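PDB 2JFN: glutamate racemase from Escherichia coli, which belongs to the Asp/Glu/hydantoin racemase family and is built on two beta sheets, one mixed but mostly parallel and one wholly parallel, packed among helices. Local coordinates for residues Val24-Ser29 with Leu47-Ala52; Val36-Arg41 with Gln271-Glu276; Leu85-Val90 with Pro110-Val115. One frame throughout, in Å; residues are numbered along the deposited sequence.

How the contacts relate
Contacts 1 and 3 lie in one mixed, largely parallel sheet, each the strand pair of a beta-alpha-beta unit: 21-28, 33-43 and 48-53 first, 87-90, 93-106 and 111-112 later. Their centres are about 9 Å apart, and strands 21-28 and 87-90 are neighbours, so four strands run side by side. Contact 2 sits on one face of this sheet, its centre about 9 Å from that of contact 1, where helix 33-43 meets the turn after helix 267-272; the centre of contact 3 is about 16 Å away, and along the chain it is nested inside the loop contact 2 closes. The two strand pairs lead into different pockets: contact 1 holds residues around glutamic acid, contact 3 residues around uridine-5'-diphosphate-N-acetylmuramoyl-L-alanine.

Contact 1: Val24-Ser29 with Leu47-Ala52; sequences VLVFDS and LHYIYA. With GLU (glutamic acid), chain B.
V24 to D28 pair with H48 to A52 as the two parallel strands of a beta-alpha-beta unit whose crossover is helix 33-43. Five backbone hydrogen bonds tie them: V24 N to H48 O, I50 N to V24 O, V26 N to I50 O at 2.9 Å, A52 N to V26 O, and D28 N to A52 O at 3.2 Å.

Apolar packing follows on both faces. On the face of V24 and V26, V24 CG2 reaches L47 CD1, in the loop before strand 48-52, at 3.7 Å, while V26 CG1 comes to 4.0 Å from CE2 of the Y51 ring; Y51 OH, hydrogen-bonded to G30 O, lies beside D28 CB. On the other face L25 CG is anti to the backbone N (chi1 166°), and L25 CD1 touches both I50 CG2 and A52 CB, 3.9 Å from each; helix 65-82 packs on L25, F27 and I50.

Polar contacts gather where strand 24-28 ends, in the pocket of glutamic acid. The D28 carboxylate, with OD1 also bonded to G30 N and G33 N, receives the ligand's N at 2.8 Å on OD2 and weakly on OD1. S29 OG donates to ligand OE2 at 2.6 Å.

Contact 2: Val36-Arg41 with Gln271-Glu276; sequences VYDEIR and QRYGFE
A Schellman motif ends the helix that runs through Q271 and R272, and Y37, D38 and R41 of helix 33-43 pack against it. G274 makes the turn with a positive phi of 111°, its N bonded back to Q271 O.

Y37 CG is anti to the backbone N (chi1 155°). Y37 OH donates to Y273 O at 2.8 Å, and this oxygen sits at the edge of the Y37 ring, in its plane. Over one face of that ring comes F275 CZ, 3.5 Å from Y37 CE2; the two side chains meet tip to tip, planes 45° apart. The Y37 and Y273 side chains slide past each other in opposite directions, Y37 CE1 touching Y273 CD2 at 3.9 Å.

R41 grips D38 OD1 side-on, through NE at 3.0 Å and NH2 at 3.1 Å, a salt bridge within the helix. Y273 O lies over the face of that guanidinium, close to NH1 but at a poor angle for a bond. One water links D38 OD2 to Y273 OH, another R41 NH2 to R272 O.

Y49 of strand 48-53 also meets the Y37 ring, edge-to-face. What results is helix-to-turn packing over a sheet, built on a Schellman C-cap.

Contact 3: Leu85-Val90 with Pro110-Val115; sequences LALAVV and PVVGVV. With UMA (uridine-5'-diphosphate-N-acetylmuramoyl-L-alanine), chain C.
V89 and V112 stand side by side on one face of a parallel strand pair, pointing the same way, with V89 CG2 4.1 Å from V112 CB. At the start of the pair L87 crosses P110 at about a right angle: L87 CG is anti to the backbone N (chi1 172°) and lies near P110 O, while L87 CB and CD1 each come to 4.0 Å from P110 CG. P110 CD presses on A86 O at 3.2 Å, and that buried carbonyl has no polar partner in the model. V90 and V111 cross obliquely, CG2 of V90 to CG1 of V111 at 4.0 Å.

Three nearly straight backbone bonds hold this register: A88 N to P110 O, V112 N to A88 O and V90 N to V112 O, the last two 2.8 Å long. Past the pairing, both methyls of V114 rest on V90 O at 3.5 Å.

There the chain turns its backbone to uridine-5'-diphosphate-N-acetylmuramoyl-L-alanine. G113 O accepts from ligand N3 at 2.9 Å, V115 N donates to O2, and V115 O accepts from O2'.

Helix 93-106, the crossover of this beta-alpha-beta unit, packs on V90 and V111; helix 228-241 covers L87, V89, V112 and V114, and strand 21-28 bonds to the other edge of strand 87-90.

Contact 1: Val24-Ser29 with Leu47-Ala52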
loop_
_atom_site.group_PDB
_atom_site.type_symbol
_atom_site.label_atom_id
_atom_site.label_comp_id
_atom_site.label_asym_id
_atom_site.label_seq_id
_atom_site.Cartn_x
_atom_site.Cartn_y
_atom_site.Cartn_z
ATOM N N VAL A 24 -16.039 3.418 0.459
ATOM C CA VAL A 24 -14.631 3.644 0.722
ATOM C C VAL A 24 -13.761 3.194 -0.442
ATOM O O VAL A 24 -13.860 2.060 -0.910
ATOM C CB VAL A 24 -14.179 2.900 1.996
ATOM C CG1 VAL A 24 -12.673 2.995 2.152
ATOM C CG2 VAL A 24 -14.876 3.503 3.213
ATOM N N LEU A 25 -12.908 4.101 -0.901
ATOM C CA LEU A 25 -11.996 3.804 -1.990
ATOM C C LEU A 25 -10.627 3.455 -1.428
ATOM O O LEU A 25 -10.125 4.142 -0.542
ATOM C CB LEU A 25 -11.840 5.016 -2.916
ATOM C CG LEU A 25 -10.659 4.952 -3.892
ATOM C CD1 LEU A 25 -10.879 3.828 -4.911
ATOM C CD2 LEU A 25 -10.503 6.302 -4.602
ATOM N N VAL A 26 -10.046 2.373 -1.934
ATOM C CA VAL A 26 -8.700 1.971 -1.553
ATOM C C VAL A 26 -7.941 1.978 -2.888
ATOM O O VAL A 26 -8.301 1.246 -3.820
ATOM C CB VAL A 26 -8.658 0.562 -0.924
ATOM C CG1 VAL A 26 -7.222 0.205 -0.572
ATOM C CG2 VAL A 26 -9.533 0.526 0.347
ATOM N N PHE A 27 -6.919 2.826 -2.980
ATOM C CA PHE A 27 -6.126 2.980 -4.198
ATOM C C PHE A 27 -4.656 2.589 -4.079
ATOM O O PHE A 27 -4.030 2.787 -3.042
ATOM C CB PHE A 27 -6.178 4.437 -4.671
ATOM C CG PHE A 27 -5.196 4.754 -5.774
ATOM C CD1 PHE A 27 -5.505 4.474 -7.104
ATOM C CD2 PHE A 27 -3.940 5.274 -5.475
ATOM C CE1 PHE A 27 -4.576 4.702 -8.120
ATOM C CE2 PHE A 27 -3.000 5.506 -6.484
ATOM C CZ PHE A 27 -3.318 5.218 -7.807
ATOM N N ASP A 28 -4.116 2.042 -5.163
ATOM C CA ASP A 28 -2.705 1.671 -5.247
ATOM C C ASP A 28 -2.340 1.585 -6.714
ATOM O O ASP A 28 -3.216 1.543 -7.580
ATOM C CB ASP A 28 -2.417 0.307 -4.607
ATOM C CG ASP A 28 -0.928 -0.037 -4.636
ATOM O OD1 ASP A 28 -0.565 -1.217 -4.837
ATOM O OD2 ASP A 28 -0.107 0.886 -4.459
ATOM N N SER A 29 -1.043 1.551 -6.990
ATOM C CA SER A 29 -0.552 1.431 -8.355
ATOM C C SER A 29 -0.791 -0.009 -8.834
ATOM O O SER A 29 -0.957 -0.257 -10.029
ATOM C CB SER A 29 0.940 1.749 -8.391
ATOM O OG SER A 29 1.639 0.875 -7.524
ATOM N N LEU A 47 -18.744 -2.264 4.615
ATOM C CA LEU A 47 -18.687 -1.067 3.779
ATOM C C LEU A 47 -18.809 -1.383 2.296
ATOM O O LEU A 47 -18.694 -2.538 1.881
ATOM C CB LEU A 47 -17.370 -0.324 4.016
ATOM C CG LEU A 47 -17.002 -0.002 5.463
ATOM C CD1 LEU A 47 -15.687 0.744 5.493
ATOM C CD2 LEU A 47 -18.103 0.826 6.102
ATOM N N HIS A 48 -19.072 -0.350 1.500
ATOM C CA HIS A 48 -19.150 -0.506 0.050
ATOM C C HIS A 48 -17.743 -0.155 -0.411
ATOM O O HIS A 48 -17.394 1.023 -0.521
ATOM C CB HIS A 48 -20.131 0.480 -0.585
ATOM C CG HIS A 48 -20.033 0.540 -2.081
ATOM N ND1 HIS A 48 -20.022 1.728 -2.782
ATOM C CD2 HIS A 48 -19.953 -0.443 -3.010
ATOM C CE1 HIS A 48 -19.941 1.474 -4.077
ATOM N NE2 HIS A 48 -19.897 0.164 -4.241
ATOM N N TYR A 49 -16.937 -1.175 -0.662
ATOM C CA TYR A 49 -15.563 -0.952 -1.075
ATOM C C TYR A 49 -15.345 -0.857 -2.577
ATOM O O TYR A 49 -15.964 -1.572 -3.371
ATOM C CB TYR A 49 -14.652 -2.057 -0.526
ATOM C CG TYR A 49 -14.454 -2.034 0.975
ATOM C CD1 TYR A 49 -15.179 -2.885 1.809
ATOM C CD2 TYR A 49 -13.518 -1.177 1.557
ATOM C CE1 TYR A 49 -14.972 -2.892 3.199
ATOM C CE2 TYR A 49 -13.304 -1.170 2.938
ATOM C CZ TYR A 49 -14.034 -2.033 3.752
ATOM O OH TYR A 49 -13.803 -2.034 5.114
ATOM N N ILE A 50 -14.456 0.050 -2.949
ATOM C CA ILE A 50 -14.068 0.228 -4.334
ATOM C C ILE A 50 -12.555 0.107 -4.315
ATOM O O ILE A 50 -11.882 0.833 -3.577
ATOM C CB ILE A 50 -14.414 1.630 -4.865
ATOM C CG1 ILE A 50 -15.929 1.849 -4.848
ATOM C CG2 ILE A 50 -13.867 1.791 -6.285
ATOM C CD1 ILE A 50 -16.322 3.306 -5.051
ATOM N N TYR A 51 -12.020 -0.827 -5.091
ATOM C CA TYR A 51 -10.578 -0.982 -5.175
ATOM C C TYR A 51 -10.182 -0.510 -6.563
ATOM O O TYR A 51 -10.748 -0.956 -7.562
ATOM C CB TYR A 51 -10.149 -2.442 -4.994
ATOM C CG TYR A 51 -8.639 -2.595 -4.900
ATOM C CD1 TYR A 51 -7.878 -3.001 -5.998
ATOM C CD2 TYR A 51 -7.966 -2.259 -3.725
ATOM C CE1 TYR A 51 -6.477 -3.059 -5.925
ATOM C CE2 TYR A 51 -6.572 -2.317 -3.640
ATOM C CZ TYR A 51 -5.833 -2.712 -4.738
ATOM O OH TYR A 51 -4.452 -2.726 -4.641
ATOM N N ALA A 52 -9.223 0.403 -6.628
ATOM C CA ALA A 52 -8.768 0.908 -7.917
ATOM C C ALA A 52 -7.258 0.791 -8.012
ATOM O O ALA A 52 -6.535 1.183 -7.091
ATOM C CB ALA A 52 -9.192 2.364 -8.090
HETATM N N GLU B . 2.204 -0.392 -3.432
HETATM C CA GLU B . 3.526 0.186 -3.693
HETATM C C GLU B . 3.765 1.313 -2.706
HETATM O O GLU B . 3.345 1.205 -1.497
HETATM C CB GLU B . 3.586 0.713 -5.135
HETATM C CG GLU B . 4.903 0.279 -5.816
HETATM C CD GLU B . 5.118 1.033 -7.121
HETATM O OE1 GLU B . 6.257 1.308 -7.487
HETATM O OE2 GLU B . 4.158 1.364 -7.825
HETATM O OXT GLU B . 4.394 2.361 -3.069
#

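Contact 2: Val36-Arg41 with Gln271-Glu276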
loop_
_atom_site.group_PDB
_atom_site.type_symbol
_atom_site.label_atom_id
_atom_site.label_comp_id
_atom_site.label_asym_id
_atom_site.label_seq_id
_atom_site.Cartn_x
_atom_site.Cartn_y
_atom_site.Cartn_z
ATOM N N VAL A 36 -3.654 -3.463 2.564
ATOM C CA VAL A 36 -4.235 -2.435 3.424
ATOM C C VAL A 36 -5.739 -2.633 3.490
ATOM O O VAL A 36 -6.351 -2.547 4.559
ATOM C CB VAL A 36 -3.931 -1.016 2.891
ATOM C CG1 VAL A 36 -4.554 0.040 3.812
ATOM C CG2 VAL A 36 -2.424 -0.817 2.801
ATOM N N TYR A 37 -6.336 -2.909 2.333
ATOM C CA TYR A 37 -7.765 -3.146 2.277
ATOM C C TYR A 37 -8.144 -4.335 3.161
ATOM O O TYR A 37 -9.140 -4.292 3.877
ATOM C CB TYR A 37 -8.202 -3.402 0.826
ATOM C CG TYR A 37 -9.460 -4.224 0.704
ATOM C CD1 TYR A 37 -9.395 -5.602 0.496
ATOM C CD2 TYR A 37 -10.718 -3.635 0.834
ATOM C CE1 TYR A 37 -10.554 -6.377 0.421
ATOM C CE2 TYR A 37 -11.882 -4.401 0.764
ATOM C CZ TYR A 37 -11.791 -5.766 0.555
ATOM O OH TYR A 37 -12.933 -6.524 0.469
ATOM N N ASP A 38 -7.343 -5.392 3.112
ATOM C CA ASP A 38 -7.610 -6.589 3.897
ATOM C C ASP A 38 -7.756 -6.256 5.389
ATOM O O ASP A 38 -8.651 -6.774 6.058
ATOM C CB ASP A 38 -6.487 -7.603 3.664
ATOM C CG ASP A 38 -6.902 -9.028 3.970
ATOM O OD1 ASP A 38 -8.116 -9.327 3.946
ATOM O OD2 ASP A 38 -6.000 -9.863 4.215
ATOM N N GLU A 39 -6.888 -5.384 5.898
ATOM C CA GLU A 39 -6.939 -4.968 7.302
ATOM C C GLU A 39 -8.177 -4.106 7.553
ATOM O O GLU A 39 -8.858 -4.247 8.569
ATOM C CB GLU A 39 -5.691 -4.161 7.665
ATOM C CG GLU A 39 -4.393 -4.952 7.675
ATOM C CD GLU A 39 -4.193 -5.741 8.958
ATOM O OE1 GLU A 39 -3.122 -6.367 9.106
ATOM O OE2 GLU A 39 -5.097 -5.732 9.821
ATOM N N ILE A 40 -8.465 -3.204 6.624
ATOM C CA ILE A 40 -9.627 -2.340 6.770
ATOM C C ILE A 40 -10.931 -3.139 6.794
ATOM O O ILE A 40 -11.779 -2.919 7.663
ATOM C CB ILE A 40 -9.693 -1.296 5.639
ATOM C CG1 ILE A 40 -8.462 -0.386 5.698
ATOM C CG2 ILE A 40 -10.972 -0.468 5.762
ATOM C CD1 ILE A 40 -8.380 0.615 4.558
ATOM N N ARG A 41 -11.095 -4.069 5.856
ATOM C CA ARG A 41 -12.321 -4.859 5.807
ATOM C C ARG A 41 -12.466 -5.780 7.011
ATOM O O ARG A 41 -13.575 -6.131 7.397
ATOM C CB ARG A 41 -12.404 -5.698 4.527
ATOM C CG ARG A 41 -11.442 -6.869 4.467
ATOM C CD ARG A 41 -11.988 -7.984 3.576
ATOM N NE ARG A 41 -10.995 -9.032 3.353
ATOM C CZ ARG A 41 -11.223 -10.154 2.678
ATOM N NH1 ARG A 41 -12.419 -10.390 2.153
ATOM N NH2 ARG A 41 -10.249 -11.042 2.523
ATOM N N GLN A 271 -11.673 -11.518 -6.564
ATOM C CA GLN A 271 -12.916 -12.136 -6.113
ATOM C C GLN A 271 -12.746 -12.763 -4.728
ATOM O O GLN A 271 -13.635 -12.646 -3.882
ATOM C CB GLN A 271 -13.397 -13.166 -7.146
ATOM C CG GLN A 271 -14.022 -12.498 -8.376
ATOM C CD GLN A 271 -14.402 -13.476 -9.482
ATOM O OE1 GLN A 271 -15.235 -13.163 -10.336
ATOM N NE2 GLN A 271 -13.787 -14.651 -9.481
ATOM N N ARG A 272 -11.605 -13.408 -4.492
ATOM C CA ARG A 272 -11.325 -13.995 -3.182
ATOM C C ARG A 272 -11.270 -12.887 -2.123
ATOM O O ARG A 272 -11.598 -13.117 -0.957
ATOM C CB ARG A 272 -9.994 -14.761 -3.186
ATOM C CG ARG A 272 -10.089 -16.185 -3.735
ATOM C CD ARG A 272 -8.918 -17.053 -3.265
ATOM N NE ARG A 272 -7.653 -16.699 -3.905
ATOM C CZ ARG A 272 -7.372 -16.928 -5.186
ATOM N NH1 ARG A 272 -8.269 -17.520 -5.970
ATOM N NH2 ARG A 272 -6.196 -16.564 -5.686
ATOM N N TYR A 273 -10.859 -11.688 -2.534
ATOM C CA TYR A 273 -10.783 -10.547 -1.623
ATOM C C TYR A 273 -12.135 -9.882 -1.367
ATOM O O TYR A 273 -12.259 -9.038 -0.481
ATOM C CB TYR A 273 -9.799 -9.489 -2.142
ATOM C CG TYR A 273 -8.381 -9.664 -1.643
ATOM C CD1 TYR A 273 -7.425 -10.331 -2.407
ATOM C CD2 TYR A 273 -7.998 -9.169 -0.395
ATOM C CE1 TYR A 273 -6.124 -10.502 -1.943
ATOM C CE2 TYR A 273 -6.701 -9.333 0.078
ATOM C CZ TYR A 273 -5.770 -10.000 -0.697
ATOM O OH TYR A 273 -4.489 -10.167 -0.227
ATOM N N GLY A 274 -13.152 -10.250 -2.139
ATOM C CA GLY A 274 -14.461 -9.660 -1.923
ATOM C C GLY A 274 -14.959 -8.733 -3.018
ATOM O O GLY A 274 -15.971 -8.057 -2.842
ATOM N N PHE A 275 -14.252 -8.685 -4.142
ATOM C CA PHE A 275 -14.673 -7.841 -5.258
ATOM C C PHE A 275 -15.176 -8.771 -6.349
ATOM O O PHE A 275 -14.391 -9.451 -7.006
ATOM C CB PHE A 275 -13.505 -6.998 -5.781
ATOM C CG PHE A 275 -12.910 -6.083 -4.748
ATOM C CD1 PHE A 275 -11.795 -6.474 -4.012
ATOM C CD2 PHE A 275 -13.491 -4.849 -4.480
ATOM C CE1 PHE A 275 -11.266 -5.646 -3.018
ATOM C CE2 PHE A 275 -12.973 -4.015 -3.491
ATOM C CZ PHE A 275 -11.856 -4.416 -2.757
ATOM N N GLU A 276 -16.492 -8.803 -6.525
ATOM C CA GLU A 276 -17.116 -9.673 -7.515
ATOM C C GLU A 276 -16.816 -9.288 -8.949
ATOM O O GLU A 276 -16.653 -10.152 -9.814
ATOM C CB GLU A 276 -18.633 -9.679 -7.321
ATOM C CG GLU A 276 -19.253 -8.288 -7.273
ATOM C CD GLU A 276 -20.627 -8.240 -7.918
ATOM O OE1 GLU A 276 -21.432 -9.173 -7.689
ATOM O OE2 GLU A 276 -20.908 -7.265 -8.648
HETATM O O HOH W 1 -3.865 -9.691 2.276
HETATM O O HOH W 2 -14.276 -12.766 1.031
HETATM O O HOH W 3 -11.366 -13.729 2.155
#

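Contact 3: Leu85-Val90 with Pro110-Val115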
loop_
_atom_site.group_PDB
_atom_site.type_symbol
_atom_site.label_atom_id
_atom_site.label_comp_id
_atom_site.label_asym_id
_atom_site.label_seq_id
_atom_site.Cartn_x
_atom_site.Cartn_y
_atom_site.Cartn_z
ATOM N N LEU A 85 -17.743 9.444 -2.658
ATOM C CA LEU A 85 -16.923 8.735 -1.680
ATOM C C LEU A 85 -17.049 9.272 -0.263
ATOM O O LEU A 85 -17.136 10.473 -0.053
ATOM C CB LEU A 85 -15.451 8.802 -2.099
ATOM C CG LEU A 85 -15.095 8.336 -3.514
ATOM C CD1 LEU A 85 -13.618 8.604 -3.800
ATOM C CD2 LEU A 85 -15.419 6.862 -3.654
ATOM N N ALA A 86 -17.075 8.369 0.709
ATOM C CA ALA A 86 -17.135 8.776 2.104
ATOM C C ALA A 86 -15.684 8.976 2.554
ATOM O O ALA A 86 -15.389 9.812 3.403
ATOM C CB ALA A 86 -17.813 7.686 2.945
ATOM N N LEU A 87 -14.772 8.219 1.952
ATOM C CA LEU A 87 -13.361 8.301 2.308
ATOM C C LEU A 87 -12.508 7.556 1.290
ATOM O O LEU A 87 -12.963 6.589 0.678
ATOM C CB LEU A 87 -13.164 7.688 3.703
ATOM C CG LEU A 87 -11.772 7.451 4.295
ATOM C CD1 LEU A 87 -11.906 7.343 5.811
ATOM C CD2 LEU A 87 -11.150 6.175 3.724
ATOM N N ALA A 88 -11.272 8.011 1.115
ATOM C CA ALA A 88 -10.341 7.379 0.191
ATOM C C ALA A 88 -9.001 7.118 0.874
ATOM O O ALA A 88 -8.503 7.944 1.645
ATOM C CB ALA A 88 -10.128 8.259 -1.028
ATOM N N VAL A 89 -8.424 5.961 0.581
ATOM C CA VAL A 89 -7.137 5.579 1.144
ATOM C C VAL A 89 -6.109 5.427 0.035
ATOM O O VAL A 89 -6.313 4.663 -0.908
ATOM C CB VAL A 89 -7.218 4.227 1.883
ATOM C CG1 VAL A 89 -5.867 3.908 2.519
ATOM C CG2 VAL A 89 -8.325 4.259 2.927
ATOM N N VAL A 90 -5.016 6.172 0.136
ATOM C CA VAL A 90 -3.947 6.072 -0.838
ATOM C C VAL A 90 -3.033 5.012 -0.228
ATOM O O VAL A 90 -2.055 5.341 0.444
ATOM C CB VAL A 90 -3.196 7.411 -0.980
ATOM C CG1 VAL A 90 -2.099 7.291 -2.029
ATOM C CG2 VAL A 90 -4.183 8.517 -1.382
ATOM N N PRO A 110 -12.532 12.800 3.701
ATOM C CA PRO A 110 -11.201 12.544 4.254
ATOM C C PRO A 110 -10.348 11.623 3.387
ATOM O O PRO A 110 -10.853 10.707 2.741
ATOM C CB PRO A 110 -11.512 11.963 5.633
ATOM C CG PRO A 110 -12.815 11.269 5.419
ATOM C CD PRO A 110 -13.586 12.242 4.564
ATOM N N VAL A 111 -9.051 11.897 3.363
ATOM C CA VAL A 111 -8.116 11.093 2.590
ATOM C C VAL A 111 -7.069 10.538 3.544
ATOM O O VAL A 111 -6.475 11.281 4.322
ATOM C CB VAL A 111 -7.413 11.932 1.503
ATOM C CG1 VAL A 111 -6.454 11.051 0.698
ATOM C CG2 VAL A 111 -8.459 12.577 0.579
ATOM N N VAL A 112 -6.858 9.230 3.490
ATOM C CA VAL A 112 -5.873 8.587 4.349
ATOM C C VAL A 112 -4.622 8.288 3.545
ATOM O O VAL A 112 -4.700 7.831 2.401
ATOM C CB VAL A 112 -6.430 7.273 4.945
ATOM C CG1 VAL A 112 -5.361 6.561 5.765
ATOM C CG2 VAL A 112 -7.625 7.577 5.810
ATOM N N GLY A 113 -3.469 8.571 4.139
ATOM C CA GLY A 113 -2.210 8.318 3.471
ATOM C C GLY A 113 -1.438 7.241 4.204
ATOM O O GLY A 113 -1.870 6.761 5.254
ATOM N N VAL A 114 -0.290 6.863 3.648
ATOM C CA VAL A 114 0.550 5.834 4.253
ATOM C C VAL A 114 2.021 6.213 4.250
ATOM O O VAL A 114 2.561 6.692 3.245
ATOM C CB VAL A 114 0.443 4.498 3.511
ATOM C CG1 VAL A 114 -1.002 4.014 3.492
ATOM C CG2 VAL A 114 0.986 4.655 2.104
ATOM N N VAL A 115 2.665 6.013 5.390
ATOM C CA VAL A 115 4.087 6.278 5.521
ATOM C C VAL A 115 4.648 5.045 6.225
ATOM O O VAL A 115 3.946 4.404 7.007
ATOM C CB VAL A 115 4.368 7.539 6.375
ATOM C CG1 VAL A 115 3.919 8.786 5.627
ATOM C CG2 VAL A 115 3.650 7.442 7.706
HETATM N N1 UMA C . -0.104 5.083 9.644
HETATM C C2 UMA C . -0.179 5.702 8.296
HETATM N N3 UMA C . -1.311 6.466 8.058
HETATM C C4 UMA C . -2.356 6.693 8.966
HETATM C C5 UMA C . -2.214 6.029 10.329
HETATM C C6 UMA C . -1.125 5.277 10.587
HETATM O O2 UMA C . 0.676 5.562 7.435
HETATM O O4 UMA C . -3.307 7.385 8.633
HETATM C C1B UMA C . 1.118 4.248 9.919
HETATM C C2B UMA C . 2.285 5.121 10.348
HETATM O "O2'" UMA C . 3.586 4.706 9.774
HETATM C C3B UMA C . 2.327 5.128 11.840
HETATM C C4B UMA C . 1.846 3.711 12.084
HETATM O O4B UMA C . 0.973 3.374 11.012
HETATM O O3B UMA C . 3.723 5.393 12.143
HETATM C C5B UMA C . 1.082 3.520 13.333
HETATM O O5B UMA C . 0.127 4.512 13.463
HETATM P PA UMA C . -0.743 4.731 14.776
HETATM O O1A UMA C . -1.891 5.527 14.319
HETATM O O2A UMA C . -1.047 3.462 15.355
HETATM O O3A UMA C . 0.228 5.652 15.690
HETATM P PB UMA C . 1.601 6.415 15.412
HETATM O O1B UMA C . 2.675 5.507 15.072
HETATM O O2B UMA C . 1.811 7.354 16.519
HETATM O "O1'" UMA C . 1.149 7.348 14.138
HETATM C "C1'" UMA C . 0.913 8.756 14.148
HETATM C "C2'" UMA C . -0.258 9.132 13.278
HETATM N "N2'" UMA C . -1.513 8.516 13.747
HETATM C "C7'" UMA C . -2.514 9.245 14.266
HETATM O "O7'" UMA C . -2.516 10.472 14.225
HETATM C "C8'" UMA C . -3.685 8.526 14.902
HETATM C "C3'" UMA C . 0.068 8.721 11.832
HETATM O "O3'" UMA C . -1.001 9.149 10.920
HETATM C "C4'" UMA C . 1.406 9.339 11.362
HETATM O "O4'" UMA C . 1.716 8.929 10.045
HETATM C "C5'" UMA C . 2.532 8.939 12.320
HETATM O "O5'" UMA C . 2.152 9.355 13.687
HETATM C "C6'" UMA C . 3.859 9.612 12.018
HETATM O "O6'" UMA C . 3.696 11.022 11.983
HETATM C C18 UMA C . -1.607 10.459 10.788
HETATM C C19 UMA C . -1.031 11.281 9.682
HETATM O O18 UMA C . -1.002 12.497 9.751
HETATM C C20 UMA C . -3.140 10.285 10.791
HETATM N N4 UMA C . -0.567 10.577 8.636
HETATM C C21 UMA C . -0.090 11.143 7.366
HETATM C C22 UMA C . -1.059 12.160 6.694
HETATM O O19 UMA C . -2.285 12.001 6.893
HETATM O O20 UMA C . -0.582 13.096 6.003
HETATM C C23 UMA C . 0.211 10.003 6.386
#